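Local coordinates for protein U4/U6 snRNA-associated-splicing factor PRP24 (Saccharomyces cerevisiae, PDB 4N0T) that binds U6 snRNA, anneals it with U4 snRNA and serves as a recycling factor of the yeast spliceosome, at residues A[86-91]-A[155-160]; A[92-97]-A[292-297]. One frame throughout, in Å; residues are numbered along the deposited sequence.

How the contacts relate
Contact 1 lies inside the second RNA recognition motif, where strands 86-90 and 154-160 run side by side in its antiparallel sheet. Contact 2 joins that same domain to the occluded RNA recognition motif at the C-terminal end, through the loop between strand 86-90 and helix 98-107 and the start of helix 293-302. Their centres are about 17 Å apart. Along the chain the order is 86-91, 92-97, 155-160, 292-297, and the two first segments are continuous. The contacts also touch, Leu156 CD1 packing 3.7 Å from Phe92 N. The chain thus passes directly from an RNA-binding strand of contact 1 into the interdomain surface of contact 2.

Contact 1: A[86-91]-A[155-160]; sequences TLWMTN and TLVTKV. With nucleotides of chain B.
Trp88 and Lys159 leave neighbouring strands on the same side, the lysine CD 3.9 Å from Trp88 CE3 near the plane of the indole edge. One indole face carries the base of A20 of chain B, whose C5 sits 3.5 Å above the plane, over its centre; Lys159 CD also reaches A20 N6. Trp88 CG is anti to the backbone N (chi1 177°), and CZ3 comes 4.1 Å from Val157 CG1; next along the same face, Thr90 CG2 packs 3.6 Å from Val157 CB. An alanine in place of Trp88 would probably leave the A20 base without its stacking surface and the lysine chain without the edge it lies against. The pair belongs to an RRM sheet: its first strand, 86-90, is central and pairs antiparallel with its last, 154-160; the RNA-binding face bears Trp88, Thr90, Val157 and Lys159. After strand 86-90, Asn91 bonds to the base of U17 of chain B, OD1 accepting from U17 N3 at 2.7 Å, while ND2 donates to Thr155 O (2.9 Å) from above that carbonyl's plane and to a water shared with Thr155 N. Met89 and Thr158 occupy the reverse face, where Met89 CG meets Leu156 CD1 at 3.7 Å; Leu87 and Thr158 touch helix 136-146 there. Between the two faces, paired backbone hydrogen bonds join Trp88 with Lys159 and Thr90 with Val157; Thr90 OG1 bonds to Arg127 O.

Contact 2: A[92-97]-A[292-297]; sequences FPPSYT and SPSLIC
Thr97 and Leu295 cross at about a right angle, the threonine CG2 meeting Leu295 CD1 at 3.7 Å. The contact joins two RRM domains: a type I beta turn, Pro93 to Tyr96, in the loop after the first strand of the second motif faces the N-terminal turn of helix 293-302 in the occluded RNA recognition motif. Leu295 CG is anti to the backbone N (chi1 -169°); of the methyls beyond it, CD1 also lies 3.7 Å from Ser95 O, so one methyl meets both the turn and the residue after it. Thr97 is itself the N-cap of helix 98-107, and Asn100 OD1 accepts from its backbone N. On the other flank Ser294 points toward the turn, its CB 3.6 Å from Pro94 CB and its OG near the same proline carbon. Pro94 also touches Tyr154 of its own domain. Ser95 OG makes a weak hydrogen bond to Gln298, one turn further along the helix. Between these flanks stands Ser292, the N-cap residue, whose hydroxyl has two roles: OG accepts from Leu295 N at 3.2 Å and donates a weak hydrogen bond of 3.3 Å to Pro94 O.

Contact 1: A[86-91]-A[155-160]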
loop_
_atom_site.group_PDB
_atom_site.type_symbol
_atom_site.label_atom_id
_atom_site.label_comp_id
_atom_site.label_asym_id
_atom_site.label_seq_id
_atom_site.Cartn_x
_atom_site.Cartn_y
_atom_site.Cartn_z
ATOM N N THR A 86 9.166 -5.936 16.546
ATOM C CA THR A 86 8.444 -5.608 15.328
ATOM C C THR A 86 9.153 -4.500 14.544
ATOM O O THR A 86 9.533 -3.467 15.105
ATOM C CB THR A 86 6.992 -5.177 15.651
ATOM O OG1 THR A 86 6.331 -6.237 16.358
ATOM C CG2 THR A 86 6.224 -4.863 14.370
ATOM N N LEU A 87 9.331 -4.737 13.246
ATOM C CA LEU A 87 9.896 -3.739 12.348
ATOM C C LEU A 87 8.793 -3.129 11.498
ATOM O O LEU A 87 7.786 -3.784 11.195
ATOM C CB LEU A 87 10.860 -4.416 11.392
ATOM C CG LEU A 87 11.952 -5.214 12.086
ATOM C CD1 LEU A 87 12.578 -6.169 11.099
ATOM C CD2 LEU A 87 12.963 -4.250 12.638
ATOM N N TRP A 88 8.992 -1.880 11.106
ATOM C CA TRP A 88 8.183 -1.299 10.049
ATOM C C TRP A 88 9.127 -0.961 8.906
ATOM O O TRP A 88 10.189 -0.351 9.118
ATOM C CB TRP A 88 7.445 -0.062 10.554
ATOM C CG TRP A 88 6.631 0.672 9.517
ATOM C CD1 TRP A 88 5.350 0.398 9.129
ATOM C CD2 TRP A 88 7.024 1.851 8.802
ATOM N NE1 TRP A 88 4.925 1.331 8.195
ATOM C CE2 TRP A 88 5.942 2.222 7.971
ATOM C CE3 TRP A 88 8.195 2.620 8.771
ATOM C CZ2 TRP A 88 5.994 3.337 7.123
ATOM C CZ3 TRP A 88 8.243 3.732 7.934
ATOM C CH2 TRP A 88 7.148 4.077 7.119
ATOM N N MET A 89 8.746 -1.378 7.708
ATOM C CA MET A 89 9.577 -1.218 6.525
ATOM C C MET A 89 8.811 -0.496 5.421
ATOM O O MET A 89 7.627 -0.764 5.201
ATOM C CB MET A 89 10.043 -2.601 6.060
ATOM C CG MET A 89 11.013 -2.610 4.909
ATOM S SD MET A 89 11.442 -4.337 4.518
ATOM C CE MET A 89 12.552 -4.716 5.864
ATOM N N THR A 90 9.465 0.442 4.744
ATOM C CA THR A 90 8.845 1.030 3.574
ATOM C C THR A 90 9.852 1.311 2.463
ATOM O O THR A 90 11.075 1.178 2.653
ATOM C CB THR A 90 8.028 2.310 3.918
ATOM O OG1 THR A 90 7.160 2.599 2.819
ATOM C CG2 THR A 90 8.950 3.522 4.158
ATOM N N ASN A 91 9.315 1.668 1.300
ATOM C CA ASN A 91 10.117 1.983 0.119
ATOM C C ASN A 91 10.966 0.808 -0.378
ATOM O O ASN A 91 12.066 1.007 -0.920
ATOM C CB ASN A 91 11.000 3.211 0.334
ATOM C CG ASN A 91 11.356 3.896 -0.983
ATOM O OD1 ASN A 91 10.530 3.974 -1.897
ATOM N ND2 ASN A 91 12.601 4.367 -1.094
ATOM N N THR A 155 15.895 3.247 -1.961
ATOM C CA THR A 155 16.541 3.229 -0.652
ATOM C C THR A 155 15.548 2.702 0.384
ATOM O O THR A 155 14.569 3.372 0.728
ATOM C CB THR A 155 17.034 4.617 -0.233
ATOM O OG1 THR A 155 18.001 5.085 -1.181
ATOM C CG2 THR A 155 17.677 4.568 1.137
ATOM N N LEU A 156 15.804 1.498 0.877
ATOM C CA LEU A 156 14.914 0.879 1.860
ATOM C C LEU A 156 14.870 1.639 3.189
ATOM O O LEU A 156 15.886 2.155 3.677
ATOM C CB LEU A 156 15.337 -0.582 2.094
ATOM C CG LEU A 156 14.343 -1.427 2.890
ATOM C CD1 LEU A 156 13.124 -1.683 2.032
ATOM C CD2 LEU A 156 14.982 -2.766 3.300
ATOM N N VAL A 157 13.680 1.717 3.783
ATOM C CA VAL A 157 13.542 2.259 5.126
ATOM C C VAL A 157 13.161 1.118 6.057
ATOM O O VAL A 157 12.175 0.418 5.802
ATOM C CB VAL A 157 12.415 3.310 5.188
ATOM C CG1 VAL A 157 12.175 3.738 6.629
ATOM C CG2 VAL A 157 12.766 4.510 4.324
ATOM N N THR A 158 13.961 0.895 7.104
ATOM C CA THR A 158 13.653 -0.151 8.100
ATOM C C THR A 158 13.768 0.458 9.495
ATOM O O THR A 158 14.812 1.011 9.855
ATOM C CB THR A 158 14.602 -1.374 7.970
ATOM O OG1 THR A 158 14.497 -1.915 6.653
ATOM C CG2 THR A 158 14.220 -2.472 8.977
ATOM N N LYS A 159 12.688 0.378 10.276
ATOM C CA LYS A 159 12.615 1.019 11.583
ATOM C C LYS A 159 12.069 0.051 12.624
ATOM O O LYS A 159 11.287 -0.842 12.299
ATOM C CB LYS A 159 11.683 2.245 11.526
ATOM C CG LYS A 159 12.158 3.397 10.638
ATOM C CD LYS A 159 11.089 4.510 10.564
ATOM C CE LYS A 159 11.566 5.729 9.786
ATOM N NZ LYS A 159 12.492 6.561 10.601
ATOM N N VAL A 160 12.482 0.231 13.872
ATOM C CA VAL A 160 11.787 -0.393 14.979
ATOM C C VAL A 160 10.389 0.232 15.001
ATOM O O VAL A 160 10.253 1.457 15.035
ATOM C CB VAL A 160 12.525 -0.160 16.303
ATOM C CG1 VAL A 160 11.706 -0.679 17.465
ATOM C CG2 VAL A 160 13.885 -0.872 16.269
ATOM P P A B 20 2.544 6.848 6.112
ATOM O OP1 A B 20 1.750 6.877 4.854
ATOM O OP2 A B 20 2.688 8.107 6.891
ATOM O "O5'" A B 20 1.947 5.749 7.092
ATOM C "C5'" A B 20 1.564 4.450 6.627
ATOM C "C4'" A B 20 1.274 3.531 7.781
ATOM O "O4'" A B 20 2.542 3.150 8.386
ATOM C "C3'" A B 20 0.422 4.130 8.903
ATOM O "O3'" A B 20 -0.380 3.111 9.491
ATOM C "C2'" A B 20 1.472 4.573 9.917
ATOM O "O2'" A B 20 1.001 4.652 11.247
ATOM C "C1'" A B 20 2.535 3.482 9.759
ATOM N N9 A B 20 3.875 3.924 10.142
ATOM C C8 A B 20 4.592 4.972 9.622
ATOM N N7 A B 20 5.752 5.148 10.216
ATOM C C5 A B 20 5.803 4.140 11.171
ATOM C C6 A B 20 6.771 3.784 12.131
ATOM N N6 A B 20 7.924 4.438 12.272
ATOM N N1 A B 20 6.494 2.728 12.931
ATOM C C2 A B 20 5.324 2.092 12.799
ATOM N N3 A B 20 4.336 2.350 11.937
ATOM C C4 A B 20 4.648 3.382 11.144
ATOM P P A B 18 3.632 8.068 -3.328
ATOM O OP1 A B 18 2.179 7.746 -3.447
ATOM O OP2 A B 18 4.065 9.349 -2.737
ATOM O "O5'" A B 18 4.380 6.947 -2.462
ATOM C "C5'" A B 18 4.175 5.564 -2.700
ATOM C "C4'" A B 18 5.174 4.719 -1.936
ATOM O "O4'" A B 18 6.531 5.113 -2.280
ATOM C "C3'" A B 18 5.131 4.834 -0.419
ATOM O "O3'" A B 18 4.114 4.037 0.153
ATOM C "C2'" A B 18 6.541 4.414 -0.019
ATOM O "O2'" A B 18 6.702 3.010 -0.136
ATOM C "C1'" A B 18 7.353 5.061 -1.134
ATOM N N9 A B 18 7.771 6.436 -0.806
ATOM C C8 A B 18 7.378 7.607 -1.418
ATOM N N7 A B 18 7.951 8.669 -0.914
ATOM C C5 A B 18 8.786 8.173 0.074
ATOM C C6 A B 18 9.660 8.806 0.963
ATOM N N6 A B 18 9.860 10.133 0.984
ATOM N N1 A B 18 10.341 8.039 1.838
ATOM C C2 A B 18 10.156 6.712 1.811
ATOM N N3 A B 18 9.357 6.009 1.010
ATOM C C4 A B 18 8.683 6.803 0.158
ATOM P P U B 17 7.454 11.579 -7.886
ATOM O OP1 U B 17 8.118 10.403 -8.513
ATOM O OP2 U B 17 7.072 12.741 -8.717
ATOM O "O5'" U B 17 6.118 11.027 -7.203
ATOM C "C5'" U B 17 6.128 10.285 -5.985
ATOM C "C4'" U B 17 6.036 8.796 -6.226
ATOM O "O4'" U B 17 7.351 8.293 -6.584
ATOM C "C3'" U B 17 5.633 7.962 -5.012
ATOM O "O3'" U B 17 4.233 7.894 -4.808
ATOM C "C2'" U B 17 6.270 6.608 -5.304
ATOM O "O2'" U B 17 5.502 5.855 -6.231
ATOM C "C1'" U B 17 7.577 7.031 -5.967
ATOM N N1 U B 17 8.635 7.190 -4.938
ATOM C C2 U B 17 9.133 6.023 -4.354
ATOM O O2 U B 17 8.745 4.914 -4.676
ATOM N N3 U B 17 10.091 6.198 -3.392
ATOM C C4 U B 17 10.590 7.411 -2.959
ATOM O O4 U B 17 11.442 7.434 -2.074
ATOM C C5 U B 17 10.041 8.570 -3.604
ATOM C C6 U B 17 9.100 8.425 -4.549
HETATM O O HOH W 1 14.635 5.646 -2.851
#

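Contact 2: A[92-97]-A[292-297]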
loop_
_atom_site.group_PDB
_atom_site.type_symbol
_atom_site.label_atom_id
_atom_site.label_comp_id
_atom_site.label_asym_id
_atom_site.label_seq_id
_atom_site.Cartn_x
_atom_site.Cartn_y
_atom_site.Cartn_z
ATOM N N PHE A 92 10.473 -0.413 -0.178
ATOM C CA PHE A 92 10.964 -1.535 -0.975
ATOM C C PHE A 92 10.412 -1.369 -2.391
ATOM O O PHE A 92 9.477 -0.591 -2.606
ATOM C CB PHE A 92 10.587 -2.893 -0.346
ATOM C CG PHE A 92 9.184 -2.959 0.224
ATOM C CD1 PHE A 92 8.101 -3.267 -0.587
ATOM C CD2 PHE A 92 8.969 -2.770 1.592
ATOM C CE1 PHE A 92 6.806 -3.378 -0.045
ATOM C CE2 PHE A 92 7.682 -2.866 2.142
ATOM C CZ PHE A 92 6.606 -3.167 1.324
ATOM N N PRO A 93 10.995 -2.073 -3.380
ATOM C CA PRO A 93 10.492 -1.911 -4.751
ATOM C C PRO A 93 9.005 -2.264 -4.887
ATOM O O PRO A 93 8.508 -3.112 -4.145
ATOM C CB PRO A 93 11.357 -2.897 -5.553
ATOM C CG PRO A 93 12.634 -2.942 -4.803
ATOM C CD PRO A 93 12.221 -2.894 -3.340
ATOM N N PRO A 94 8.297 -1.610 -5.823
ATOM C CA PRO A 94 6.847 -1.741 -6.022
ATOM C C PRO A 94 6.350 -3.161 -6.272
ATOM O O PRO A 94 5.169 -3.457 -6.036
ATOM C CB PRO A 94 6.596 -0.890 -7.277
ATOM C CG PRO A 94 7.657 0.130 -7.251
ATOM C CD PRO A 94 8.864 -0.516 -6.634
ATOM N N SER A 95 7.236 -4.018 -6.758
ATOM C CA SER A 95 6.875 -5.388 -7.095
ATOM C C SER A 95 7.406 -6.389 -6.066
ATOM O O SER A 95 7.285 -7.607 -6.256
ATOM C CB SER A 95 7.410 -5.733 -8.481
ATOM O OG SER A 95 8.819 -5.592 -8.509
ATOM N N TYR A 96 8.001 -5.885 -4.985
ATOM C CA TYR A 96 8.418 -6.763 -3.889
ATOM C C TYR A 96 7.204 -7.454 -3.293
ATOM O O TYR A 96 6.135 -6.850 -3.136
ATOM C CB TYR A 96 9.154 -5.982 -2.802
ATOM C CG TYR A 96 10.598 -6.387 -2.599
ATOM C CD1 TYR A 96 11.438 -6.620 -3.687
ATOM C CD2 TYR A 96 11.130 -6.519 -1.316
ATOM C CE1 TYR A 96 12.760 -6.984 -3.499
ATOM C CE2 TYR A 96 12.456 -6.876 -1.123
ATOM C CZ TYR A 96 13.261 -7.107 -2.220
ATOM O OH TYR A 96 14.577 -7.465 -2.043
ATOM N N THR A 97 7.376 -8.733 -2.964
ATOM C CA THR A 97 6.338 -9.526 -2.333
ATOM C C THR A 97 6.742 -9.884 -0.905
ATOM O O THR A 97 7.870 -9.621 -0.464
ATOM C CB THR A 97 6.128 -10.849 -3.082
ATOM O OG1 THR A 97 7.344 -11.608 -3.025
ATOM C CG2 THR A 97 5.765 -10.592 -4.534
ATOM N N SER A 292 -0.577 -5.089 -6.158
ATOM C CA SER A 292 -0.414 -3.802 -6.853
ATOM C C SER A 292 -0.363 -3.950 -8.374
ATOM O O SER A 292 -0.070 -5.029 -8.903
ATOM C CB SER A 292 0.868 -3.115 -6.380
ATOM O OG SER A 292 2.004 -3.799 -6.878
ATOM N N PRO A 293 -0.622 -2.856 -9.093
ATOM C CA PRO A 293 -0.428 -2.849 -10.546
ATOM C C PRO A 293 0.976 -3.293 -10.941
ATOM O O PRO A 293 1.125 -3.991 -11.954
ATOM C CB PRO A 293 -0.633 -1.379 -10.904
ATOM C CG PRO A 293 -1.655 -0.927 -9.912
ATOM C CD PRO A 293 -1.285 -1.630 -8.620
ATOM N N SER A 294 1.989 -2.911 -10.159
ATOM C CA SER A 294 3.362 -3.316 -10.474
ATOM C C SER A 294 3.539 -4.828 -10.421
ATOM O O SER A 294 4.253 -5.396 -11.240
ATOM C CB SER A 294 4.376 -2.653 -9.543
ATOM O OG SER A 294 4.340 -1.248 -9.730
ATOM N N LEU A 295 2.899 -5.475 -9.454
ATOM C CA LEU A 295 2.993 -6.920 -9.344
ATOM C C LEU A 295 2.301 -7.591 -10.542
ATOM O O LEU A 295 2.795 -8.582 -11.099
ATOM C CB LEU A 295 2.376 -7.377 -8.023
ATOM C CG LEU A 295 2.636 -8.832 -7.653
ATOM C CD1 LEU A 295 4.129 -9.049 -7.475
ATOM C CD2 LEU A 295 1.886 -9.207 -6.383
ATOM N N ILE A 296 1.162 -7.043 -10.948
ATOM C CA ILE A 296 0.432 -7.572 -12.095
ATOM C C ILE A 296 1.233 -7.387 -13.377
ATOM O O ILE A 296 1.298 -8.287 -14.218
ATOM C CB ILE A 296 -0.933 -6.881 -12.238
ATOM C CG1 ILE A 296 -1.816 -7.234 -11.038
ATOM C CG2 ILE A 296 -1.596 -7.274 -13.561
ATOM C CD1 ILE A 296 -3.106 -6.421 -10.960
ATOM N N CYS A 297 1.860 -6.224 -13.515
ATOM C CA CYS A 297 2.686 -5.923 -14.684
ATOM C C CYS A 297 3.834 -6.932 -14.798
ATOM O O CYS A 297 4.133 -7.459 -15.882
ATOM C CB CYS A 297 3.239 -4.501 -14.570
ATOM S SG CYS A 297 4.122 -3.921 -16.039
#